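Local coordinates for aminoglycoside N(3)-acetyltransferase III (Serratia marcescens, PDB 7LAO), which transfers the acetyl group of acetyl-CoA to the 3-amino group of 2-deoxystreptamine antibiotics such as gentamicin, kanamycin and tobramycin, giving resistance to them, at residues M25-L30 with V158-A163; A116-S121 with M190-P195; A178-K183 with G211-F216; P110-S115 with V123-L128. All blocks are in the same frame, centred on the assembly; numbering follows the deposited sequence.

How the contacts relate
Contacts 1 and 4 belong to the same seven-stranded mixed sheet: contact 1 is a parallel strand pair in its buried middle, contact 4 an antiparallel hairpin at one margin, partly exposed and joined also through a water. Their centres lie about 18 Å apart. Contacts 2 and 3 have no hydrogen bond between their segments and rest on side-chain packing. In contact 2 the hairpin loop of contact 4 runs on to meet methionines of the separate two-stranded sheet, and Ser121 binds back to Arg114 and Ser115. Contact 3, about 20 Å from the chain centre, packs together the loops that enter and leave that small sheet.

Contact 1 of 4, residues M25-L30 with V158-A163; sequences MVHASL and VLLLGA
The amide of Leu159 donates to Met25 O at 2.8 Å, almost straight at 178°, the first rung of a parallel ladder between strands 23-28 and 157-161 in the middle of the seven-stranded mixed sheet. His27 then uses both backbone groups on the same neighbouring strand: its N binds Leu159 O, and its O takes the amide of Leu161. Ser29 N closes the run on Leu161 O at 2.9 Å, and the OG of Ser29, at the N-cap position, caps the following helix by bonding Ala32 N.

On one face Val26 and Leu159 lie alongside each other, while Leu161 CD1 comes within 3.9 Å of Val26 CG1; Leu47 of helix 40-51 packs over Val26 and Leu159. The other face carries His27. With CG anti to its carbonyl carbon (chi1 -50°), the imidazole lies back along the strand toward Val158, whose CG1 meets the ring edge in plane, 3.8 Å from His27 CD2. Leu160 CD2 approaches that same CD2 obliquely at 3.5 Å. Beyond the strand end, the chain turns at Gly162 with positive phi, and the methyl of Ala163 packs against the histidine backbone, its CB 3.6 Å from His27 O.

Contact 2 of 4, residues A116-S121 with M190-P195; sequences AHPDAS and MPMLGP
Pro118 meets two methionine methyls, and this is where the contact is tight. The CE of Met190 comes to 3.3 Å from Pro118 CB, end-on, methyl against ring carbon. Met192 arrives from another direction, crossing the proline at about a right angle, and sets its CE 3.4 Å from Pro118 CD. Both carbon pairs are closer than usual van der Waals distance. Each thioether chain is folded to get there. In Met190 the turn at chi2 (-68°) brings SD beside Asp119, 3.7 Å from Asp119 CB, and the one at chi3 (-50°) directs the methyl at the CB corner of the proline ring.

The two sides come from different parts of the fold. Residues 116-121 form the loop of the hairpin between strands 113-114 and 122-125, whereas Met190 and Met192 sit at the end of strand 185-192, half of a separate two-stranded antiparallel sheet. No hydrogen bond joins the segments, so the small sheet meets the hairpin loop by apolar contact, with Trp63 and Phe88 also against Pro118. Just before Pro118, the buried His117 ring meets that of His136 with planes inclined by about 40°.

Packing slackens along both segments. Past Met192 the chain leaves the loop, and Leu193, Gly194 and Pro195 are exposed and poorly ordered. Asp119 is partly exposed, and its carboxylate is engaged elsewhere: OD1 binds Ser66 OG, and OD2 binds a HEPES molecule, probably from the crystallisation liquor.

Contact 3 of 4, residues A178-K183 with G211-F216; sequences APIPNK and GILDCF
Two loops that bracket the small antiparallel sheet pack together here: residues 178-183 lead from helix 170-177 into strand 185-192, and residues 211-216 follow strand 200-207. Lys183 runs alongside Ile212, with Lys183 CD 3.9 Å from Ile212 CG1. Their backbones approach as well, Lys183 CA making a CA-H...O contact of 3.4 Å to Ile212 O.

Leu213 supplies the other half. Its CD2 reaches into the bend of the first loop, 3.4 Å from Asn182 O and 3.7 Å from Pro181 O, while CD1 touches Ile180 CD1 at 4.1 Å.

Beyond CD the lysine chain bends at chi3 (-87°), away from Ile212, and its ammonium ends at the C-terminal end of helix 170-177. There Lys183 NZ donates to Ala178 O at 2.9 Å and also to the carbonyls of Glu175 and Ala176, a set of acceptors that would suit its positive charge. Ala178 O takes Ile180 N from the opposite face of its plane, at 2.7 Å, closing an inverse gamma turn centred on Pro179.

Around the pair, Leu213 rests on Phe268 of helix 253-268, Ile212 on Ala224 of helix 224-233, and Phe207 of strand 200-207 touches both Lys183 and Ile212.

Contact 4 of 4, residues P110-S115 with V123-L128; sequences PDARRS and VAVGPL
Arg113 and Ala124 exchange two backbone hydrogen bonds, the hydrogen-bonded pair of a short antiparallel hairpin formed by strands 113-114 and 122-125. Arg113 N donates to Ala124 O at 2.9 Å, and Ala124 N returns the bond to Arg113 O at 3.0 Å. Ala112 CA also approaches Ala124 O, and Val123 CA approaches Arg113 O, as CA-H...O contacts. Arg114 and Val123 follow as the non-hydrogen-bonded pair.

Beyond Ala112 the chains part and a water takes over: it donates to Asp111 O at 2.6 Å and accepts from Gly126 N at 2.9 Å. Val125 packs against residues 110-112. Its CG2 lies 3.6 Å from Ala112 CB, and CG1, anti to the backbone N (chi1 -159°), comes to 3.3 Å from Pro110 O. Val125 O accepts from Arg48 NH2.

The buried guanidinium of Arg114 is satisfied outside the hairpin strands. Its extended chain carries NE to Ser121 OG, NH1 to the carbonyls of Leu90 and Ser93, and NH2 to those of Ser62 and Gly94, so all three guanidinium nitrogens have acceptors. Ser115 OG binds Met122 N and His136 ND1.

Strand 122-125 continues the sheet onto strand 56-60 through backbone hydrogen bonds of Val123 with Gly59 and of Val125 with Leu57. Helix 102-108 packs on Val123 and Arg114, and helix 129-133 on Arg113.

Contact 1 of 4, residues M25-L30 with V158-A163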
loop_
_atom_site.group_PDB
_atom_site.type_symbol
_atom_site.label_atom_id
_atom_site.label_comp_id
_atom_site.label_asym_id
_atom_site.label_seq_id
_atom_site.Cartn_x
_atom_site.Cartn_y
_atom_site.Cartn_z
ATOM N N MET A 25 -6.628 -1.967 -4.911
ATOM C CA MET A 25 -5.455 -1.282 -4.391
ATOM C C MET A 25 -4.406 -1.283 -5.498
ATOM O O MET A 25 -4.006 -2.358 -5.978
ATOM C CB MET A 25 -4.914 -1.974 -3.146
ATOM C CG MET A 25 -3.684 -1.283 -2.534
ATOM S SD MET A 25 -3.406 -1.819 -0.768
ATOM C CE MET A 25 -1.899 -0.898 -0.396
ATOM N N VAL A 26 -3.941 -0.086 -5.882
ATOM C CA VAL A 26 -3.035 0.066 -7.029
ATOM C C VAL A 26 -1.621 0.365 -6.547
ATOM O O VAL A 26 -1.414 1.276 -5.735
ATOM C CB VAL A 26 -3.518 1.197 -7.961
ATOM C CG1 VAL A 26 -2.708 1.253 -9.303
ATOM C CG2 VAL A 26 -5.019 1.133 -8.204
ATOM N N HIS A 27 -0.633 -0.326 -7.126
ATOM C CA HIS A 27 0.767 0.079 -7.001
ATOM C C HIS A 27 1.260 0.310 -8.419
ATOM O O HIS A 27 1.198 -0.603 -9.235
ATOM C CB HIS A 27 1.626 -0.995 -6.313
ATOM C CG HIS A 27 1.039 -1.508 -5.031
ATOM N ND1 HIS A 27 1.252 -0.892 -3.814
ATOM C CD2 HIS A 27 0.232 -2.567 -4.778
ATOM C CE1 HIS A 27 0.604 -1.547 -2.868
ATOM N NE2 HIS A 27 -0.025 -2.566 -3.424
ATOM N N ALA A 28 1.727 1.507 -8.720
ATOM C CA ALA A 28 2.080 1.778 -10.119
ATOM C C ALA A 28 3.491 2.322 -10.256
ATOM O O ALA A 28 4.004 3.003 -9.362
ATOM C CB ALA A 28 1.126 2.781 -10.782
ATOM N N SER A 29 4.119 2.004 -11.394
ATOM C CA SER A 29 5.204 2.821 -11.938
ATOM C C SER A 29 4.650 3.500 -13.183
ATOM O O SER A 29 4.414 2.848 -14.211
ATOM C CB SER A 29 6.455 2.027 -12.289
ATOM O OG SER A 29 7.193 2.794 -13.258
ATOM N N LEU A 30 4.405 4.810 -13.082
ATOM C CA LEU A 30 3.815 5.526 -14.198
ATOM C C LEU A 30 4.768 5.663 -15.355
ATOM O O LEU A 30 4.319 5.976 -16.466
ATOM C CB LEU A 30 3.340 6.924 -13.755
ATOM C CG LEU A 30 2.223 6.729 -12.729
ATOM C CD1 LEU A 30 1.896 8.012 -11.992
ATOM C CD2 LEU A 30 0.982 6.172 -13.402
ATOM N N VAL A 158 -5.488 -6.646 -5.805
ATOM C CA VAL A 158 -4.257 -5.875 -5.859
ATOM C C VAL A 158 -3.875 -5.727 -7.329
ATOM O O VAL A 158 -3.749 -6.724 -8.070
ATOM C CB VAL A 158 -3.126 -6.533 -5.066
ATOM C CG1 VAL A 158 -1.835 -5.726 -5.216
ATOM C CG2 VAL A 158 -3.567 -6.692 -3.527
ATOM N N LEU A 159 -3.681 -4.486 -7.738
ATOM C CA LEU A 159 -3.295 -4.166 -9.117
ATOM C C LEU A 159 -1.867 -3.648 -9.132
ATOM O O LEU A 159 -1.591 -2.617 -8.513
ATOM C CB LEU A 159 -4.268 -3.120 -9.668
ATOM C CG LEU A 159 -3.829 -2.557 -11.014
ATOM C CD1 LEU A 159 -3.818 -3.639 -12.055
ATOM C CD2 LEU A 159 -4.749 -1.446 -11.413
ATOM N N LEU A 160 -0.950 -4.350 -9.832
ATOM C CA LEU A 160 0.397 -3.842 -10.057
ATOM C C LEU A 160 0.447 -3.338 -11.494
ATOM O O LEU A 160 0.200 -4.109 -12.425
ATOM C CB LEU A 160 1.473 -4.924 -9.823
ATOM C CG LEU A 160 1.467 -5.716 -8.494
ATOM C CD1 LEU A 160 2.702 -6.621 -8.369
ATOM C CD2 LEU A 160 1.326 -4.780 -7.252
ATOM N N LEU A 161 0.739 -2.045 -11.671
ATOM C CA LEU A 161 0.869 -1.434 -13.005
ATOM C C LEU A 161 2.340 -1.133 -13.218
ATOM O O LEU A 161 2.786 -0.022 -12.936
ATOM C CB LEU A 161 0.067 -0.150 -13.146
ATOM C CG LEU A 161 -1.450 -0.272 -13.011
ATOM C CD1 LEU A 161 -2.118 1.121 -13.139
ATOM C CD2 LEU A 161 -2.033 -1.279 -14.027
ATOM N N GLY A 162 3.077 -2.124 -13.733
ATOM C CA GLY A 162 4.525 -2.052 -13.901
ATOM C C GLY A 162 5.318 -2.056 -12.611
ATOM O O GLY A 162 6.528 -1.901 -12.665
ATOM N N ALA A 163 4.664 -2.225 -11.412
ATOM C CA ALA A 163 5.443 -2.250 -10.179
ATOM C C ALA A 163 5.906 -3.688 -9.909
ATOM O O ALA A 163 5.272 -4.634 -10.367
ATOM C CB ALA A 163 4.612 -1.727 -9.002
#

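Contact 2 of 4, residues A116-S121 with M190-P195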
loop_
_atom_site.group_PDB
_atom_site.type_symbol
_atom_site.label_atom_id
_atom_site.label_comp_id
_atom_site.label_asym_id
_atom_site.label_seq_id
_atom_site.Cartn_x
_atom_site.Cartn_y
_atom_site.Cartn_z
ATOM N N ALA A 116 -5.072 8.448 8.904
ATOM C CA ALA A 116 -4.347 9.334 9.815
ATOM C C ALA A 116 -3.027 8.762 10.330
ATOM O O ALA A 116 -2.339 9.452 11.093
ATOM C CB ALA A 116 -5.231 9.699 11.024
ATOM N N HIS A 117 -2.668 7.524 9.982
ATOM C CA HIS A 117 -1.356 6.976 10.371
ATOM C C HIS A 117 -0.317 7.616 9.469
ATOM O O HIS A 117 -0.297 7.316 8.278
ATOM C CB HIS A 117 -1.334 5.445 10.232
ATOM C CG HIS A 117 -0.134 4.770 10.846
ATOM N ND1 HIS A 117 1.164 5.054 10.471
ATOM C CD2 HIS A 117 -0.044 3.793 11.785
ATOM C CE1 HIS A 117 2.001 4.310 11.172
ATOM N NE2 HIS A 117 1.292 3.534 11.975
ATOM N N PRO A 118 0.520 8.530 9.952
ATOM C CA PRO A 118 1.365 9.271 8.998
ATOM C C PRO A 118 2.338 8.378 8.248
ATOM O O PRO A 118 2.472 8.503 7.023
ATOM C CB PRO A 118 2.081 10.297 9.878
ATOM C CG PRO A 118 1.340 10.285 11.208
ATOM C CD PRO A 118 0.807 8.893 11.346
ATOM N N ASP A 119 3.007 7.455 8.936
ATOM C CA ASP A 119 3.982 6.647 8.213
ATOM C C ASP A 119 3.318 5.611 7.304
ATOM O O ASP A 119 3.858 5.297 6.237
ATOM C CB ASP A 119 4.946 5.984 9.191
ATOM C CG ASP A 119 6.068 5.265 8.486
ATOM O OD1 ASP A 119 7.052 5.906 8.064
ATOM O OD2 ASP A 119 5.918 4.046 8.324
ATOM N N ALA A 120 2.149 5.091 7.674
ATOM C CA ALA A 120 1.497 4.045 6.890
ATOM C C ALA A 120 0.272 4.569 6.158
ATOM O O ALA A 120 -0.553 3.790 5.698
ATOM C CB ALA A 120 1.119 2.872 7.786
ATOM N N SER A 121 0.152 5.884 6.035
ATOM C CA SER A 121 -1.057 6.512 5.522
ATOM C C SER A 121 -1.565 5.891 4.224
ATOM O O SER A 121 -0.798 5.609 3.286
ATOM C CB SER A 121 -0.762 7.996 5.317
ATOM O OG SER A 121 -1.884 8.655 4.791
ATOM N N MET A 190 5.858 9.093 15.996
ATOM C CA MET A 190 5.161 9.881 14.992
ATOM C C MET A 190 4.431 11.062 15.626
ATOM O O MET A 190 3.822 10.915 16.696
ATOM C CB MET A 190 4.140 9.047 14.206
ATOM C CG MET A 190 4.655 7.787 13.491
ATOM S SD MET A 190 5.775 8.083 12.094
ATOM C CE MET A 190 4.913 9.285 11.136
ATOM N N PRO A 191 4.435 12.229 14.963
ATOM C CA PRO A 191 3.639 13.375 15.425
ATOM C C PRO A 191 2.148 13.165 15.200
ATOM O O PRO A 191 1.659 13.242 14.066
ATOM C CB PRO A 191 4.184 14.529 14.572
ATOM C CG PRO A 191 4.651 13.878 13.317
ATOM C CD PRO A 191 5.172 12.530 13.718
ATOM N N MET A 192 1.410 12.926 16.289
ATOM C CA MET A 192 -0.040 12.787 16.254
ATOM C C MET A 192 -0.732 14.146 16.477
ATOM O O MET A 192 -0.083 15.175 16.659
ATOM C CB MET A 192 -0.497 11.777 17.304
ATOM C CG MET A 192 -0.097 10.343 17.027
ATOM S SD MET A 192 -0.622 9.735 15.402
ATOM C CE MET A 192 0.936 9.862 14.617
ATOM N N LEU A 193 -2.070 14.148 16.465
ATOM C CA LEU A 193 -2.864 15.364 16.642
ATOM C C LEU A 193 -3.832 15.261 17.823
ATOM O O LEU A 193 -4.685 16.140 17.977
ATOM C CB LEU A 193 -3.627 15.694 15.341
ATOM C CG LEU A 193 -4.510 16.938 15.088
ATOM C CD1 LEU A 193 -3.972 18.180 15.800
ATOM C CD2 LEU A 193 -4.720 17.223 13.595
ATOM N N GLY A 194 -3.693 14.230 18.671
ATOM C CA GLY A 194 -4.569 13.908 19.790
ATOM C C GLY A 194 -5.708 14.847 20.187
ATOM O O GLY A 194 -6.570 15.211 19.377
ATOM N N PRO A 195 -5.777 15.212 21.494
ATOM C CA PRO A 195 -6.813 16.123 21.994
ATOM C C PRO A 195 -6.618 17.585 21.574
ATOM O O PRO A 195 -6.639 18.491 22.404
ATOM C CB PRO A 195 -6.723 15.960 23.512
ATOM C CG PRO A 195 -5.410 15.324 23.788
ATOM C CD PRO A 195 -5.033 14.541 22.574
#

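Contact 3 of 4, residues A178-K183 with G211-F216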
loop_
_atom_site.group_PDB
_atom_site.type_symbol
_atom_site.label_atom_id
_atom_site.label_comp_id
_atom_site.label_asym_id
_atom_site.label_seq_id
_atom_site.Cartn_x
_atom_site.Cartn_y
_atom_site.Cartn_z
ATOM N N ALA A 178 0.265 -14.303 10.412
ATOM C CA ALA A 178 0.803 -15.668 10.266
ATOM C C ALA A 178 1.264 -16.240 11.598
ATOM O O ALA A 178 2.169 -15.678 12.224
ATOM C CB ALA A 178 1.969 -15.701 9.257
ATOM N N PRO A 179 0.699 -17.381 12.052
ATOM C CA PRO A 179 1.007 -17.979 13.374
ATOM C C PRO A 179 2.392 -18.610 13.434
ATOM O O PRO A 179 2.565 -19.825 13.532
ATOM C CB PRO A 179 -0.088 -19.039 13.509
ATOM C CG PRO A 179 -0.293 -19.503 12.074
ATOM C CD PRO A 179 -0.189 -18.250 11.247
ATOM N N ILE A 180 3.431 -17.791 13.370
ATOM C CA ILE A 180 4.778 -18.332 13.382
ATOM C C ILE A 180 5.585 -17.590 14.435
ATOM O O ILE A 180 5.264 -16.437 14.756
ATOM C CB ILE A 180 5.425 -18.206 11.999
ATOM C CG1 ILE A 180 5.644 -16.726 11.673
ATOM C CG2 ILE A 180 4.565 -18.907 10.903
ATOM C CD1 ILE A 180 6.385 -16.521 10.382
ATOM N N PRO A 181 6.637 -18.190 14.976
ATOM C CA PRO A 181 7.487 -17.488 15.948
ATOM C C PRO A 181 8.583 -16.622 15.329
ATOM O O PRO A 181 8.824 -16.649 14.110
ATOM C CB PRO A 181 8.116 -18.641 16.732
ATOM C CG PRO A 181 8.223 -19.725 15.740
ATOM C CD PRO A 181 7.027 -19.611 14.845
ATOM N N ASN A 182 9.277 -15.875 16.199
ATOM C CA ASN A 182 10.471 -15.109 15.862
ATOM C C ASN A 182 10.193 -13.943 14.929
ATOM O O ASN A 182 11.118 -13.426 14.294
ATOM C CB ASN A 182 11.544 -16.015 15.258
ATOM C CG ASN A 182 11.863 -17.185 16.150
ATOM O OD1 ASN A 182 11.699 -17.106 17.373
ATOM N ND2 ASN A 182 12.309 -18.282 15.552
ATOM N N LYS A 183 8.939 -13.513 14.820
ATOM C CA LYS A 183 8.610 -12.369 13.975
ATOM C C LYS A 183 9.258 -11.096 14.516
ATOM O O LYS A 183 9.271 -10.847 15.726
ATOM C CB LYS A 183 7.097 -12.194 13.881
ATOM C CG LYS A 183 6.440 -13.200 12.955
ATOM C CD LYS A 183 5.057 -12.741 12.485
ATOM C CE LYS A 183 3.956 -13.147 13.455
ATOM N NZ LYS A 183 2.615 -12.918 12.831
ATOM N N GLY A 211 11.344 -6.873 6.428
ATOM C CA GLY A 211 11.782 -8.199 6.810
ATOM C C GLY A 211 11.092 -8.741 8.043
ATOM O O GLY A 211 11.445 -8.376 9.164
ATOM N N ILE A 212 10.137 -9.656 7.857
ATOM C CA ILE A 212 9.386 -10.182 9.000
ATOM C C ILE A 212 10.215 -11.181 9.789
ATOM O O ILE A 212 9.968 -11.404 10.977
ATOM C CB ILE A 212 8.074 -10.800 8.493
ATOM C CG1 ILE A 212 7.139 -11.120 9.658
ATOM C CG2 ILE A 212 8.361 -11.958 7.520
ATOM C CD1 ILE A 212 6.666 -9.847 10.415
ATOM N N LEU A 213 11.204 -11.803 9.152
ATOM C CA LEU A 213 12.106 -12.740 9.815
ATOM C C LEU A 213 13.523 -12.359 9.436
ATOM O O LEU A 213 13.737 -11.604 8.496
ATOM C CB LEU A 213 11.822 -14.194 9.407
ATOM C CG LEU A 213 10.510 -14.790 9.904
ATOM C CD1 LEU A 213 10.245 -16.089 9.161
ATOM C CD2 LEU A 213 10.649 -15.048 11.333
ATOM N N ASP A 214 14.498 -12.891 10.170
ATOM C CA ASP A 214 15.886 -12.513 9.931
ATOM C C ASP A 214 16.309 -12.783 8.496
ATOM O O ASP A 214 16.953 -11.939 7.863
ATOM C CB ASP A 214 16.790 -13.263 10.894
ATOM C CG ASP A 214 16.753 -12.677 12.268
ATOM O OD1 ASP A 214 16.124 -11.613 12.420
ATOM O OD2 ASP A 214 17.327 -13.278 13.196
ATOM N N CYS A 215 15.947 -13.945 7.954
ATOM C CA CYS A 215 16.413 -14.288 6.617
ATOM C C CYS A 215 15.792 -13.401 5.547
ATOM O O CYS A 215 16.380 -13.238 4.475
ATOM C CB CYS A 215 16.132 -15.761 6.329
ATOM S SG CYS A 215 14.396 -16.216 6.492
ATOM N N PHE A 216 14.643 -12.796 5.814
ATOM C CA PHE A 216 14.006 -11.907 4.848
ATOM C C PHE A 216 14.453 -10.457 4.977
ATOM O O PHE A 216 13.961 -9.604 4.232
ATOM C CB PHE A 216 12.487 -11.975 5.005
ATOM C CG PHE A 216 11.911 -13.287 4.610
ATOM C CD1 PHE A 216 12.095 -13.772 3.315
ATOM C CD2 PHE A 216 11.185 -14.037 5.526
ATOM C CE1 PHE A 216 11.561 -14.982 2.931
ATOM C CE2 PHE A 216 10.637 -15.257 5.154
ATOM C CZ PHE A 216 10.832 -15.741 3.855
#

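Contact 4 of 4, residues P110-S115 with V123-L128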
loop_
_atom_site.group_PDB
_atom_site.type_symbol
_atom_site.label_atom_id
_atom_site.label_comp_id
_atom_site.label_asym_id
_atom_site.label_seq_id
_atom_site.Cartn_x
_atom_site.Cartn_y
_atom_site.Cartn_z
ATOM N N PRO A 110 -12.041 13.063 -6.684
ATOM C CA PRO A 110 -13.170 13.652 -5.953
ATOM C C PRO A 110 -13.552 12.806 -4.742
ATOM O O PRO A 110 -13.696 11.578 -4.824
ATOM C CB PRO A 110 -14.295 13.737 -6.997
ATOM C CG PRO A 110 -13.739 13.053 -8.270
ATOM C CD PRO A 110 -12.250 13.103 -8.149
ATOM N N ASP A 111 -13.623 13.476 -3.597
ATOM C CA ASP A 111 -14.095 12.853 -2.354
ATOM C C ASP A 111 -13.136 11.779 -1.847
ATOM O O ASP A 111 -13.508 10.953 -1.008
ATOM C CB ASP A 111 -15.519 12.308 -2.557
ATOM C CG ASP A 111 -16.530 13.484 -2.949
ATOM O OD1 ASP A 111 -16.921 14.256 -2.035
ATOM O OD2 ASP A 111 -16.885 13.648 -4.148
ATOM N N ALA A 112 -11.876 11.835 -2.281
ATOM C CA ALA A 112 -10.867 10.938 -1.736
ATOM C C ALA A 112 -10.671 11.234 -0.256
ATOM O O ALA A 112 -10.899 12.349 0.204
ATOM C CB ALA A 112 -9.524 11.072 -2.476
ATOM N N ARG A 113 -10.295 10.202 0.509
ATOM C CA ARG A 113 -10.020 10.361 1.932
ATOM C C ARG A 113 -8.658 9.753 2.218
ATOM O O ARG A 113 -8.154 8.933 1.449
ATOM C CB ARG A 113 -11.096 9.684 2.800
ATOM C CG ARG A 113 -12.528 9.914 2.290
ATOM C CD ARG A 113 -13.609 9.419 3.329
ATOM N NE ARG A 113 -13.531 10.194 4.569
ATOM C CZ ARG A 113 -14.152 11.354 4.811
ATOM N NH1 ARG A 113 -14.916 11.942 3.889
ATOM N NH2 ARG A 113 -13.977 11.944 5.989
ATOM N N ARG A 114 -8.059 10.165 3.325
ATOM C CA ARG A 114 -6.706 9.736 3.658
ATOM C C ARG A 114 -6.681 9.291 5.104
ATOM O O ARG A 114 -7.329 9.904 5.947
ATOM C CB ARG A 114 -5.666 10.862 3.471
ATOM C CG ARG A 114 -4.246 10.367 3.494
ATOM C CD ARG A 114 -3.292 11.550 3.406
ATOM N NE ARG A 114 -1.883 11.161 3.232
ATOM C CZ ARG A 114 -0.941 12.051 2.927
ATOM N NH1 ARG A 114 -1.300 13.306 2.734
ATOM N NH2 ARG A 114 0.334 11.695 2.773
ATOM N N SER A 115 -5.941 8.224 5.381
ATOM C CA SER A 115 -5.897 7.709 6.742
ATOM C C SER A 115 -4.884 8.491 7.584
ATOM O O SER A 115 -3.960 9.125 7.069
ATOM C CB SER A 115 -5.572 6.209 6.704
ATOM O OG SER A 115 -4.185 5.988 6.685
ATOM N N VAL A 123 -4.687 6.096 1.080
ATOM C CA VAL A 123 -5.660 6.946 0.408
ATOM C C VAL A 123 -6.687 5.991 -0.175
ATOM O O VAL A 123 -6.324 4.904 -0.662
ATOM C CB VAL A 123 -5.021 7.854 -0.682
ATOM C CG1 VAL A 123 -4.200 6.995 -1.736
ATOM C CG2 VAL A 123 -6.073 8.630 -1.420
ATOM N N ALA A 124 -7.965 6.368 -0.105
ATOM C CA ALA A 124 -9.059 5.594 -0.710
ATOM C C ALA A 124 -10.145 6.519 -1.255
ATOM O O ALA A 124 -10.387 7.614 -0.716
ATOM C CB ALA A 124 -9.706 4.610 0.261
ATOM N N VAL A 125 -10.830 6.051 -2.301
ATOM C CA VAL A 125 -11.789 6.884 -3.041
ATOM C C VAL A 125 -12.900 6.000 -3.552
ATOM O O VAL A 125 -12.633 5.099 -4.367
ATOM C CB VAL A 125 -11.153 7.566 -4.275
ATOM C CG1 VAL A 125 -11.998 8.747 -4.663
ATOM C CG2 VAL A 125 -9.692 7.873 -4.082
ATOM N N GLY A 126 -14.153 6.320 -3.178
ATOM C CA GLY A 126 -15.281 5.488 -3.523
ATOM C C GLY A 126 -16.103 5.147 -2.281
ATOM O O GLY A 126 -15.801 5.611 -1.180
ATOM N N PRO A 127 -17.132 4.318 -2.445
ATOM C CA PRO A 127 -18.035 4.029 -1.294
ATOM C C PRO A 127 -17.311 3.564 -0.051
ATOM O O PRO A 127 -17.830 3.784 1.058
ATOM C CB PRO A 127 -18.964 2.922 -1.830
ATOM C CG PRO A 127 -18.865 3.025 -3.380
ATOM C CD PRO A 127 -17.475 3.551 -3.657
ATOM N N LEU A 128 -16.201 2.842 -0.174
ATOM C CA LEU A 128 -15.560 2.267 1.006
ATOM C C LEU A 128 -14.499 3.197 1.567
ATOM O O LEU A 128 -13.739 2.798 2.435
ATOM C CB LEU A 128 -14.997 0.869 0.708
ATOM C CG LEU A 128 -16.060 -0.193 0.580
ATOM C CD1 LEU A 128 -15.463 -1.515 -0.007
ATOM C CD2 LEU A 128 -16.697 -0.477 1.997
HETATM O O HOH W 1 -14.756 8.836 -1.834
#